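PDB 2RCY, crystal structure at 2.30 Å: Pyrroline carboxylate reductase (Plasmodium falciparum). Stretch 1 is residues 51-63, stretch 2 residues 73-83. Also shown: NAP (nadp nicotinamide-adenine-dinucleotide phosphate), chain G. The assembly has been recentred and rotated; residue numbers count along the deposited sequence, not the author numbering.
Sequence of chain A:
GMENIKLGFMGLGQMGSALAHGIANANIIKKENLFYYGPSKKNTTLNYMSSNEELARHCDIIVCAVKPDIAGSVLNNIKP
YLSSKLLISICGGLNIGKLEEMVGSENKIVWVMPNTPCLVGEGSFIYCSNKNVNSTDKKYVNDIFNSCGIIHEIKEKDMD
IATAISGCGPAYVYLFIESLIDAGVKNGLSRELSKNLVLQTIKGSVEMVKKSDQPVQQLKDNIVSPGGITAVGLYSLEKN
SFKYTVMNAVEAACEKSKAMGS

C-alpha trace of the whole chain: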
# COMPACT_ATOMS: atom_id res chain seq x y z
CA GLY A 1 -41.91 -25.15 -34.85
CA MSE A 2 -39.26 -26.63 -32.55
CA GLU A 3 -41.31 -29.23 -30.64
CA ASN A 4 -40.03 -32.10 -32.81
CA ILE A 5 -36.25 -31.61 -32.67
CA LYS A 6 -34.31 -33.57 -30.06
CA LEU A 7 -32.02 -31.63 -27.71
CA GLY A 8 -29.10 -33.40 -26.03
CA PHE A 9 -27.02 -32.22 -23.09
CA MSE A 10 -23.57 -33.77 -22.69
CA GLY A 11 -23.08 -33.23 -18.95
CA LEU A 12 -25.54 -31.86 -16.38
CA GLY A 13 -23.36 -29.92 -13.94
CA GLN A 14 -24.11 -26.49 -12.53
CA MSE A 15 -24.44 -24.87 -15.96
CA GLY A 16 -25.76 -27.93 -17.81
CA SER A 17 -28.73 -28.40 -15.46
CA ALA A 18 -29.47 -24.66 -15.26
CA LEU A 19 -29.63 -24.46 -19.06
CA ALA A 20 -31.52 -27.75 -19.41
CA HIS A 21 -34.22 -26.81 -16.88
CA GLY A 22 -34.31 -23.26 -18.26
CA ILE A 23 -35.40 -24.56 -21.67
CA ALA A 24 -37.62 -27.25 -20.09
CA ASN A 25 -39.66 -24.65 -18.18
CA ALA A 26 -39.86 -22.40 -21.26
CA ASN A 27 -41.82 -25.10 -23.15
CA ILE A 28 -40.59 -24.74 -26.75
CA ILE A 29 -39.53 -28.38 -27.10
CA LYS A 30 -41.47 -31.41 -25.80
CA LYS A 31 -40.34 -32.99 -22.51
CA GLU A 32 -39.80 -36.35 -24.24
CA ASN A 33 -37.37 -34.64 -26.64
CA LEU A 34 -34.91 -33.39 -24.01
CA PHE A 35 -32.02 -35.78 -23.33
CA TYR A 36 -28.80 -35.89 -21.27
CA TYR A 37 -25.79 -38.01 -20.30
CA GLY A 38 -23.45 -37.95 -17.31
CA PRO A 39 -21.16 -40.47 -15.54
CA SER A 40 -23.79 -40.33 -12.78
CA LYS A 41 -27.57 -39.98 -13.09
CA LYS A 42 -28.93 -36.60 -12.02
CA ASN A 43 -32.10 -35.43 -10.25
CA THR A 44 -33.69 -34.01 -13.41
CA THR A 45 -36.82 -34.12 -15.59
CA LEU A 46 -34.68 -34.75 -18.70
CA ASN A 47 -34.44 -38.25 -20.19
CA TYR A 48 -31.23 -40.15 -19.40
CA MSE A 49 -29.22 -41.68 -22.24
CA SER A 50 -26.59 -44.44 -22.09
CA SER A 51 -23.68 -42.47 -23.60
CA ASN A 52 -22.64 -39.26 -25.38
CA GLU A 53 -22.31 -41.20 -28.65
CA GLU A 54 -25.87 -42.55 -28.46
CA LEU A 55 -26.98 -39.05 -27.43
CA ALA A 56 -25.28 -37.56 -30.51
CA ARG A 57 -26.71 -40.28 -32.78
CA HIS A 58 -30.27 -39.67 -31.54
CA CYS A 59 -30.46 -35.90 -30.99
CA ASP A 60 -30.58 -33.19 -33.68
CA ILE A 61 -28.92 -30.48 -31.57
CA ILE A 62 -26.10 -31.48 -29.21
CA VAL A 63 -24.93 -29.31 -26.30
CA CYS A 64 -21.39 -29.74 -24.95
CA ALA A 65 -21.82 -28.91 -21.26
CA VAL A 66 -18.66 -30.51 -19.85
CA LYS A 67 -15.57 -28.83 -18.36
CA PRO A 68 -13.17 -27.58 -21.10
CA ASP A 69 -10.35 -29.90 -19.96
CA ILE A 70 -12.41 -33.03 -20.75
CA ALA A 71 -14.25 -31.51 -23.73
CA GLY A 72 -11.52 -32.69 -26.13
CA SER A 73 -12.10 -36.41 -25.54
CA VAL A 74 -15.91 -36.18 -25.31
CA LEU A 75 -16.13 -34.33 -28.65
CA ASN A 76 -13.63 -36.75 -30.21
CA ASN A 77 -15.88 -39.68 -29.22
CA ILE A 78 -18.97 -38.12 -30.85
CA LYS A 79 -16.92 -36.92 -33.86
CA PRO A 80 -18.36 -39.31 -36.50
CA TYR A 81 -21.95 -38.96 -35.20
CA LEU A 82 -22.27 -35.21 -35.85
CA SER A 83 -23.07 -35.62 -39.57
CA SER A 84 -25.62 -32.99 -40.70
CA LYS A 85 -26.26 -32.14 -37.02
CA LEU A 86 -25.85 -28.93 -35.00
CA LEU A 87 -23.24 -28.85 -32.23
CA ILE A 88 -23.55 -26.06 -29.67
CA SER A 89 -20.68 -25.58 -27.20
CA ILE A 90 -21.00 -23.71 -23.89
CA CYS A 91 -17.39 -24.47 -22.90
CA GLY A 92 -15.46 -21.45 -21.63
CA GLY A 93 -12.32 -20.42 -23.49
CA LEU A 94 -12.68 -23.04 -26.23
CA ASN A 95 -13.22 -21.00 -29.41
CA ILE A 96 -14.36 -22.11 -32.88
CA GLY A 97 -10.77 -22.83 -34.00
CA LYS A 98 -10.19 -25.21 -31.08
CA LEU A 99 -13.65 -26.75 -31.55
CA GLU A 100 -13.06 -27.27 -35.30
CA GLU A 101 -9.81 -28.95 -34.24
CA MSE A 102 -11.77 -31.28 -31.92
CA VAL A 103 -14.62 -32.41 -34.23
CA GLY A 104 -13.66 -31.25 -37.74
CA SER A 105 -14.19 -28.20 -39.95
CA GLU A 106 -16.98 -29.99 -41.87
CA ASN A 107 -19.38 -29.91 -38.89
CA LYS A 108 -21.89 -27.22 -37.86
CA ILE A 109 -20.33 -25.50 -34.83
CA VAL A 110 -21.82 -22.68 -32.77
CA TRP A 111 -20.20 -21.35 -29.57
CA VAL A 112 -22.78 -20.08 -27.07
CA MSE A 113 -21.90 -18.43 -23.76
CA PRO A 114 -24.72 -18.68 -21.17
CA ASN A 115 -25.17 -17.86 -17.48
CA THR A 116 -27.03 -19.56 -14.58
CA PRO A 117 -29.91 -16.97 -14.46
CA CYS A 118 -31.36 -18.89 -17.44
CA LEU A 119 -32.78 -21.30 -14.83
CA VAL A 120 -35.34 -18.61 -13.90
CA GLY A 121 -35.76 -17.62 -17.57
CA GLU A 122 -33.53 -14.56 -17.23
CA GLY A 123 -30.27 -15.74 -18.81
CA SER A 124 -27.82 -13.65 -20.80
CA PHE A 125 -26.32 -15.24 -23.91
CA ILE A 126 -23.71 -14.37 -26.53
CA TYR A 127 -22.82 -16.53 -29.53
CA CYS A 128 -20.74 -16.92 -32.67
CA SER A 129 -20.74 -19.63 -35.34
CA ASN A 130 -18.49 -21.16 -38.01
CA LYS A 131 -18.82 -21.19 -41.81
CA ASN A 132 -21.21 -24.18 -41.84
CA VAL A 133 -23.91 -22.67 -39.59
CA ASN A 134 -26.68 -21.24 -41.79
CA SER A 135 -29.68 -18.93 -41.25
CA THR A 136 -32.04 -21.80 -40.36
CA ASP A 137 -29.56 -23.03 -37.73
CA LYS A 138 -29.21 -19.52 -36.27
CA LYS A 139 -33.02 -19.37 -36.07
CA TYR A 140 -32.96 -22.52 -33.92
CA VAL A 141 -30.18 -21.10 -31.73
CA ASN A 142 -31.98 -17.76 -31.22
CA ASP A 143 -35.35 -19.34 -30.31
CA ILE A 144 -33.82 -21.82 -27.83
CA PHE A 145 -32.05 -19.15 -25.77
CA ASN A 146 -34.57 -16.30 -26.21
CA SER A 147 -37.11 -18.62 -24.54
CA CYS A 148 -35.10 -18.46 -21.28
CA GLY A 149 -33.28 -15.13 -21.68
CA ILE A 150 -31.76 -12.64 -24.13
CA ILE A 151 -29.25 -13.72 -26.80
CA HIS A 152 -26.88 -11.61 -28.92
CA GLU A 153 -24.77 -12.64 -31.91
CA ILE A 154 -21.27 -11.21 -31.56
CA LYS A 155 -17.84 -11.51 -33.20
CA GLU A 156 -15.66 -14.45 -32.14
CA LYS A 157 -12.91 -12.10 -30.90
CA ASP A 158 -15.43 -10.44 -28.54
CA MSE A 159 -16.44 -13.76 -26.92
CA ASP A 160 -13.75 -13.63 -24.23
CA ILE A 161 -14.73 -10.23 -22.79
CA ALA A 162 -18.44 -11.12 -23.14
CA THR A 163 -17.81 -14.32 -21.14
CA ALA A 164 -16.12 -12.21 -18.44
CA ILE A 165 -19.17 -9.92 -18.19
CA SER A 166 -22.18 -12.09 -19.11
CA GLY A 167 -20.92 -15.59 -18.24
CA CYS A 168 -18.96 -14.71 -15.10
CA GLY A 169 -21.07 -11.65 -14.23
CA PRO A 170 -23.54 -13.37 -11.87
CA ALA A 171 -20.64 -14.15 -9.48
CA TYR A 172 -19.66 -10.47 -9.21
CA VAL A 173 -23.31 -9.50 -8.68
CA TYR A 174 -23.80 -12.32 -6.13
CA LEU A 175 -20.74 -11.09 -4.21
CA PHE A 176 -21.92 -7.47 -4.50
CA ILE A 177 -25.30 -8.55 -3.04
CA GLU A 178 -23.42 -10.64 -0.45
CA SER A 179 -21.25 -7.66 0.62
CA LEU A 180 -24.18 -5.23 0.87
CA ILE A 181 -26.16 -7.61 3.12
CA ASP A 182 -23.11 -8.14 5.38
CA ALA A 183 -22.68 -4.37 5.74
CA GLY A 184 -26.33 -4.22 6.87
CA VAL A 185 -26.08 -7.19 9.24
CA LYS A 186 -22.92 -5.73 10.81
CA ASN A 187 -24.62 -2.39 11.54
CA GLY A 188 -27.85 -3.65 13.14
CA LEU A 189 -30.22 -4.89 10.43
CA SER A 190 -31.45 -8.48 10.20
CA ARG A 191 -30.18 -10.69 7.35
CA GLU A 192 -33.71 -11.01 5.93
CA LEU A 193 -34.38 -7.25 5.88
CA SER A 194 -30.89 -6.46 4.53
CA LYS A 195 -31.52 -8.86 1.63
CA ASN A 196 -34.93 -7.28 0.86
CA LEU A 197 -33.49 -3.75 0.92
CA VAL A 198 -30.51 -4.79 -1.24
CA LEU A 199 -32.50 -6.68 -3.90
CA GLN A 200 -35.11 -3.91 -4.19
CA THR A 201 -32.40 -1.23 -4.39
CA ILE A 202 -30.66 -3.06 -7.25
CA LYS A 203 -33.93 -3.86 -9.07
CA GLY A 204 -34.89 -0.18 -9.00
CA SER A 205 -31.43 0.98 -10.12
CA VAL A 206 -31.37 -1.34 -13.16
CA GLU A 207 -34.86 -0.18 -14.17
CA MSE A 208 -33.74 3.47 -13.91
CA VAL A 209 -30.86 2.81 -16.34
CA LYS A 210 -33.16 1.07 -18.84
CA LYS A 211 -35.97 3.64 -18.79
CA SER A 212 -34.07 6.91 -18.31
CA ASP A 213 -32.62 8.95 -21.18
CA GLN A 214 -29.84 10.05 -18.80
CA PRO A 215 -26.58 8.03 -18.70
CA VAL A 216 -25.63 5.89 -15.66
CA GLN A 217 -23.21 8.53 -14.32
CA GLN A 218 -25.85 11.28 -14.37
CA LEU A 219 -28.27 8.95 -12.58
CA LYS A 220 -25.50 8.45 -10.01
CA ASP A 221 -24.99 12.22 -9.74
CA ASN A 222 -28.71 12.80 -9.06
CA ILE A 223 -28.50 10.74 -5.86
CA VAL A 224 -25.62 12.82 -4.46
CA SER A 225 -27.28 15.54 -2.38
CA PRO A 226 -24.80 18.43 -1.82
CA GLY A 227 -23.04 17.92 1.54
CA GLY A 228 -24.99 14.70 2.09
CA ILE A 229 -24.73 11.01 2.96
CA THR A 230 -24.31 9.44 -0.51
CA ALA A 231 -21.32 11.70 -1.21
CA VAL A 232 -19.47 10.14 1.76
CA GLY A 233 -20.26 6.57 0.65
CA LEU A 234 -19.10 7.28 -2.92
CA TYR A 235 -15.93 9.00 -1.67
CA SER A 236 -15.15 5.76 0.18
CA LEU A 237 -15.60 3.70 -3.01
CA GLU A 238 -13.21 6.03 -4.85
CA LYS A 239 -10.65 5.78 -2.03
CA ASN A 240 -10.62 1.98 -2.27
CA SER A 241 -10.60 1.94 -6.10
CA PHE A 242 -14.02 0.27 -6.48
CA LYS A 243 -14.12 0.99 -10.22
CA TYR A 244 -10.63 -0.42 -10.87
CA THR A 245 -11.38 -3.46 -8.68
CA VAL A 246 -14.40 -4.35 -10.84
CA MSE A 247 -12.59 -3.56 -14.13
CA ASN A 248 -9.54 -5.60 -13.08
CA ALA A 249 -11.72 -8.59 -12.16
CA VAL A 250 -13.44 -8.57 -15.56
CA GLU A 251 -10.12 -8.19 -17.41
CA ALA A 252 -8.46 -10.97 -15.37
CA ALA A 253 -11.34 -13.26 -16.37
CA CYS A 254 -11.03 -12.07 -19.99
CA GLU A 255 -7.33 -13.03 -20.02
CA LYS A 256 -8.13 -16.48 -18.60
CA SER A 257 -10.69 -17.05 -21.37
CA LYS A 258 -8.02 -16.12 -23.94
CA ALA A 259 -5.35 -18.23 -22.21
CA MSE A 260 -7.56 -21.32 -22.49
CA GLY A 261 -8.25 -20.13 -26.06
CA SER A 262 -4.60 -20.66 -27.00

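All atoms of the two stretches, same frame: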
# COMPACT_ATOMS: atom_id res chain seq x y z
N SER A 51 -24.98 -43.08 -23.32
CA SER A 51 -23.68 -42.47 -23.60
C SER A 51 -23.81 -41.18 -24.41
O SER A 51 -24.89 -40.86 -24.90
CB SER A 51 -22.77 -43.47 -24.33
OG SER A 51 -23.30 -43.81 -25.60
N ASN A 52 -22.70 -40.46 -24.55
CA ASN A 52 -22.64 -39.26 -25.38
C ASN A 52 -22.78 -39.58 -26.87
O ASN A 52 -23.34 -38.78 -27.62
CB ASN A 52 -21.33 -38.49 -25.14
CG ASN A 52 -21.28 -37.81 -23.79
OD1 ASN A 52 -20.24 -37.78 -23.13
ND2 ASN A 52 -22.41 -37.25 -23.36
N GLU A 53 -22.26 -40.73 -27.27
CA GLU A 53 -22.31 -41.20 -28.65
C GLU A 53 -23.74 -41.52 -29.09
O GLU A 53 -24.16 -41.14 -30.18
CB GLU A 53 -21.42 -42.43 -28.85
CG GLU A 53 -19.92 -42.18 -28.66
CD GLU A 53 -19.44 -42.37 -27.22
OE1 GLU A 53 -20.27 -42.28 -26.28
OE2 GLU A 53 -18.23 -42.61 -27.03
N GLU A 54 -24.47 -42.21 -28.22
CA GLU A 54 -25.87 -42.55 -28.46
C GLU A 54 -26.77 -41.32 -28.32
O GLU A 54 -27.85 -41.27 -28.91
CB GLU A 54 -26.32 -43.67 -27.53
CG GLU A 54 -25.84 -45.05 -27.95
CD GLU A 54 -25.85 -46.05 -26.81
OE1 GLU A 54 -25.25 -45.76 -25.75
OE2 GLU A 54 -26.44 -47.14 -26.98
N LEU A 55 -26.31 -40.34 -27.54
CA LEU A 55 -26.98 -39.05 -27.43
C LEU A 55 -26.80 -38.25 -28.73
O LEU A 55 -27.75 -37.63 -29.21
CB LEU A 55 -26.43 -38.26 -26.24
CG LEU A 55 -26.98 -36.87 -25.91
CD1 LEU A 55 -26.93 -36.61 -24.42
CD2 LEU A 55 -26.23 -35.77 -26.67
N ALA A 56 -25.59 -38.27 -29.28
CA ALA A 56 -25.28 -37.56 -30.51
C ALA A 56 -25.92 -38.20 -31.73
O ALA A 56 -26.26 -37.51 -32.70
CB ALA A 56 -23.77 -37.45 -30.70
N ARG A 57 -26.10 -39.52 -31.68
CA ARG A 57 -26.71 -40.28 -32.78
C ARG A 57 -28.22 -40.11 -32.82
O ARG A 57 -28.84 -40.24 -33.88
CB ARG A 57 -26.35 -41.76 -32.67
N HIS A 58 -28.82 -39.80 -31.67
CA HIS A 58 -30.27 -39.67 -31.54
C HIS A 58 -30.74 -38.22 -31.72
O HIS A 58 -31.68 -37.96 -32.46
CB HIS A 58 -30.73 -40.22 -30.19
CG HIS A 58 -32.22 -40.30 -30.05
ND1 HIS A 58 -32.97 -41.28 -30.64
CD2 HIS A 58 -33.09 -39.52 -29.36
CE1 HIS A 58 -34.25 -41.11 -30.34
NE2 HIS A 58 -34.34 -40.05 -29.56
N CYS A 59 -30.06 -37.30 -31.03
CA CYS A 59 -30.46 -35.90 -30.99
C CYS A 59 -30.08 -35.13 -32.25
O CYS A 59 -29.15 -35.50 -32.96
CB CYS A 59 -29.88 -35.21 -29.76
SG CYS A 59 -30.38 -35.98 -28.21
N ASP A 60 -30.82 -34.05 -32.52
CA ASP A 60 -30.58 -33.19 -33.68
C ASP A 60 -29.64 -32.04 -33.32
O ASP A 60 -28.82 -31.62 -34.13
CB ASP A 60 -31.90 -32.64 -34.22
CG ASP A 60 -32.90 -33.73 -34.53
OD1 ASP A 60 -32.70 -34.47 -35.53
OD2 ASP A 60 -33.90 -33.85 -33.79
N ILE A 61 -29.80 -31.52 -32.10
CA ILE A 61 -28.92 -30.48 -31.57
C ILE A 61 -28.23 -31.00 -30.31
O ILE A 61 -28.89 -31.44 -29.36
CB ILE A 61 -29.69 -29.16 -31.30
CG1 ILE A 61 -30.13 -28.52 -32.62
CG2 ILE A 61 -28.83 -28.19 -30.49
CD1 ILE A 61 -31.07 -27.34 -32.48
N ILE A 62 -26.90 -30.96 -30.32
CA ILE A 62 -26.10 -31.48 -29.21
C ILE A 62 -25.41 -30.34 -28.47
O ILE A 62 -24.77 -29.48 -29.09
CB ILE A 62 -25.05 -32.53 -29.71
CG1 ILE A 62 -25.73 -33.70 -30.42
CG2 ILE A 62 -24.22 -33.06 -28.55
CD1 ILE A 62 -25.85 -33.55 -31.93
N VAL A 63 -25.54 -30.33 -27.15
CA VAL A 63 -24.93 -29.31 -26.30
C VAL A 63 -23.77 -29.91 -25.51
O VAL A 63 -23.95 -30.87 -24.76
CB VAL A 63 -25.95 -28.67 -25.33
CG1 VAL A 63 -25.30 -27.55 -24.52
CG2 VAL A 63 -27.15 -28.12 -26.09
N SER A 73 -11.85 -34.98 -25.39
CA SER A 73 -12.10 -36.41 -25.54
C SER A 73 -13.56 -36.71 -25.84
O SER A 73 -13.87 -37.55 -26.70
CB SER A 73 -11.64 -37.18 -24.29
OG SER A 73 -12.39 -36.81 -23.15
N VAL A 74 -14.46 -36.01 -25.14
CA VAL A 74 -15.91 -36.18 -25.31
C VAL A 74 -16.34 -35.85 -26.74
O VAL A 74 -17.12 -36.60 -27.35
CB VAL A 74 -16.71 -35.32 -24.28
CG1 VAL A 74 -18.20 -35.30 -24.61
CG2 VAL A 74 -16.49 -35.83 -22.87
N LEU A 75 -15.82 -34.75 -27.28
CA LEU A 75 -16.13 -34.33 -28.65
C LEU A 75 -15.48 -35.23 -29.70
O LEU A 75 -16.01 -35.39 -30.80
CB LEU A 75 -15.74 -32.87 -28.87
CG LEU A 75 -16.61 -31.79 -28.22
CD1 LEU A 75 -15.95 -30.42 -28.33
CD2 LEU A 75 -18.01 -31.75 -28.82
N ASN A 76 -14.33 -35.81 -29.35
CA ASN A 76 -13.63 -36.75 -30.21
C ASN A 76 -14.37 -38.09 -30.32
O ASN A 76 -14.30 -38.77 -31.35
CB ASN A 76 -12.20 -36.98 -29.71
CG ASN A 76 -11.28 -37.51 -30.79
OD1 ASN A 76 -11.34 -38.68 -31.16
ND2 ASN A 76 -10.40 -36.65 -31.29
N ASN A 77 -15.08 -38.45 -29.25
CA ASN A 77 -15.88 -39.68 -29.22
C ASN A 77 -17.17 -39.57 -30.04
O ASN A 77 -17.63 -40.57 -30.60
CB ASN A 77 -16.19 -40.07 -27.78
CG ASN A 77 -14.95 -40.52 -27.01
OD1 ASN A 77 -13.97 -40.98 -27.60
ND2 ASN A 77 -15.00 -40.40 -25.69
N ILE A 78 -17.74 -38.37 -30.09
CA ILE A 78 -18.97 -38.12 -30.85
C ILE A 78 -18.68 -37.57 -32.25
O ILE A 78 -19.61 -37.24 -33.00
CB ILE A 78 -19.94 -37.17 -30.09
CG1 ILE A 78 -19.36 -35.75 -30.01
CG2 ILE A 78 -20.26 -37.72 -28.71
CD1 ILE A 78 -20.41 -34.66 -30.02
N LYS A 79 -17.40 -37.48 -32.59
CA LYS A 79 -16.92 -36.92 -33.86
C LYS A 79 -17.61 -37.45 -35.13
O LYS A 79 -18.03 -36.66 -35.98
CB LYS A 79 -15.39 -37.07 -33.96
CG LYS A 79 -14.72 -36.23 -35.04
CD LYS A 79 -13.24 -36.56 -35.15
CE LYS A 79 -12.51 -35.61 -36.09
NZ LYS A 79 -12.90 -35.80 -37.52
N PRO A 80 -17.73 -38.80 -35.28
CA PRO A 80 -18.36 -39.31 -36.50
C PRO A 80 -19.89 -39.27 -36.49
O PRO A 80 -20.52 -39.53 -37.53
CB PRO A 80 -17.86 -40.75 -36.56
CG PRO A 80 -17.71 -41.14 -35.13
CD PRO A 80 -17.30 -39.90 -34.39
N TYR A 81 -20.49 -38.95 -35.35
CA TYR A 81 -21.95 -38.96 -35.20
C TYR A 81 -22.60 -37.59 -35.37
O TYR A 81 -23.81 -37.44 -35.19
CB TYR A 81 -22.34 -39.57 -33.84
CG TYR A 81 -21.67 -40.89 -33.53
CD1 TYR A 81 -20.58 -40.95 -32.66
CD2 TYR A 81 -22.12 -42.08 -34.10
CE1 TYR A 81 -19.96 -42.16 -32.37
CE2 TYR A 81 -21.51 -43.30 -33.82
CZ TYR A 81 -20.42 -43.33 -32.95
OH TYR A 81 -19.81 -44.53 -32.66
N LEU A 82 -21.79 -36.59 -35.72
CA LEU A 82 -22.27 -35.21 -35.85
C LEU A 82 -22.65 -34.83 -37.29
O LEU A 82 -22.85 -33.65 -37.59
CB LEU A 82 -21.21 -34.23 -35.32
CG LEU A 82 -21.04 -34.09 -33.81
CD1 LEU A 82 -19.71 -33.45 -33.50
CD2 LEU A 82 -22.19 -33.30 -33.19
N SER A 83 -22.77 -35.83 -38.15
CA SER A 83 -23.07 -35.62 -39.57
C SER A 83 -24.44 -34.97 -39.78
O SER A 83 -25.47 -35.51 -39.36
CB SER A 83 -23.00 -36.95 -40.33
OG SER A 83 -21.81 -37.66 -40.00
PA NAP G . -19.47 -28.88 -13.50
O1A NAP G . -20.54 -28.49 -12.50
O2A NAP G . -18.24 -29.60 -13.01
O5B NAP G . -20.18 -29.73 -14.67
C5B NAP G . -19.52 -30.78 -15.37
C4B NAP G . -20.47 -31.97 -15.44
O4B NAP G . -20.12 -32.84 -16.52
C3B NAP G . -20.44 -32.79 -14.16
O3B NAP G . -21.75 -32.78 -13.57
C2B NAP G . -20.04 -34.19 -14.58
O2B NAP G . -20.86 -35.18 -13.96
C1B NAP G . -20.24 -34.20 -16.09
N9A NAP G . -19.26 -35.05 -16.82
C8A NAP G . -18.02 -35.38 -16.41
N7A NAP G . -17.44 -36.16 -17.35
C5A NAP G . -18.33 -36.31 -18.36
C6A NAP G . -18.30 -36.99 -19.57
N6A NAP G . -17.20 -37.69 -19.94
N1A NAP G . -19.38 -36.95 -20.38
C2A NAP G . -20.48 -36.26 -20.03
N3A NAP G . -20.53 -35.60 -18.86
C4A NAP G . -19.47 -35.61 -18.01
O3 NAP G . -19.00 -27.57 -14.30
PN NAP G . -20.05 -26.47 -14.82
O1N NAP G . -19.94 -25.26 -13.92
O2N NAP G . -21.40 -27.12 -15.04
O5D NAP G . -19.45 -26.04 -16.24
C5D NAP G . -19.54 -26.87 -17.40
C4D NAP G . -19.21 -26.04 -18.63
O4D NAP G . -20.10 -24.93 -18.73
C3D NAP G . -17.80 -25.47 -18.58
O3D NAP G . -17.14 -25.78 -19.82
C2D NAP G . -17.97 -23.97 -18.42
O2D NAP G . -17.01 -23.23 -19.19
C1D NAP G . -19.37 -23.72 -18.94
N1N NAP G . -20.03 -22.58 -18.28
C2N NAP G . -20.33 -22.63 -16.97
C3N NAP G . -20.97 -21.55 -16.35
C7N NAP G . -21.30 -21.61 -14.89
O7N NAP G . -20.94 -22.66 -14.15
N7N NAP G . -21.95 -20.68 -14.36
C4N NAP G . -21.29 -20.42 -17.10
C5N NAP G . -20.97 -20.40 -18.45
C6N NAP G . -20.34 -21.50 -19.02
P2B NAP G . -20.56 -35.73 -12.47
O1X NAP G . -21.36 -37.00 -12.39
O2X NAP G . -19.06 -35.93 -12.42
O3X NAP G . -21.06 -34.63 -11.56

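The contact between these two stretches is a small packing interface, held by the fit of side chains rather than by hydrogen bonds, none of which crosses between the atoms modelled. It illustrates how a short residue on a helix lets a neighbouring segment come close. Ala56 points toward the second stretch, and its CB lies 3.9 Å from Ile78 CB and 4.0 Å from Tyr81 CB; its single methyl group packs against both, and the backbones stay near.

Ile78, buried, links several neighbours. Its CG2 sits 3.4 Å from Asn52 O, an oxygen already engaged by Ala56 N within the helix, and its CD1 reaches to 4.4 Å from Ile62 CG2. The strand residue Ile62 extends the apolar patch, its CD1 3.9 Å from Leu82 CD2.

Toward solvent the character changes. Tyr81 lays its ring against the helix: Glu53 CG approaches Tyr81 CE1 at 3.7 Å, and Glu53 O lies over one face. The long Glu53 side chain covers apolar surface with its methylenes yet keeps its carboxylate near the exposed Asn77, with OE2 3.3 Å from Asn77 CB. The first helix is itself stabilised at its start, where Ser51 OG caps Glu54 N at 3.3 Å. Altogether the two stretches bury 453 Å², both sides summed.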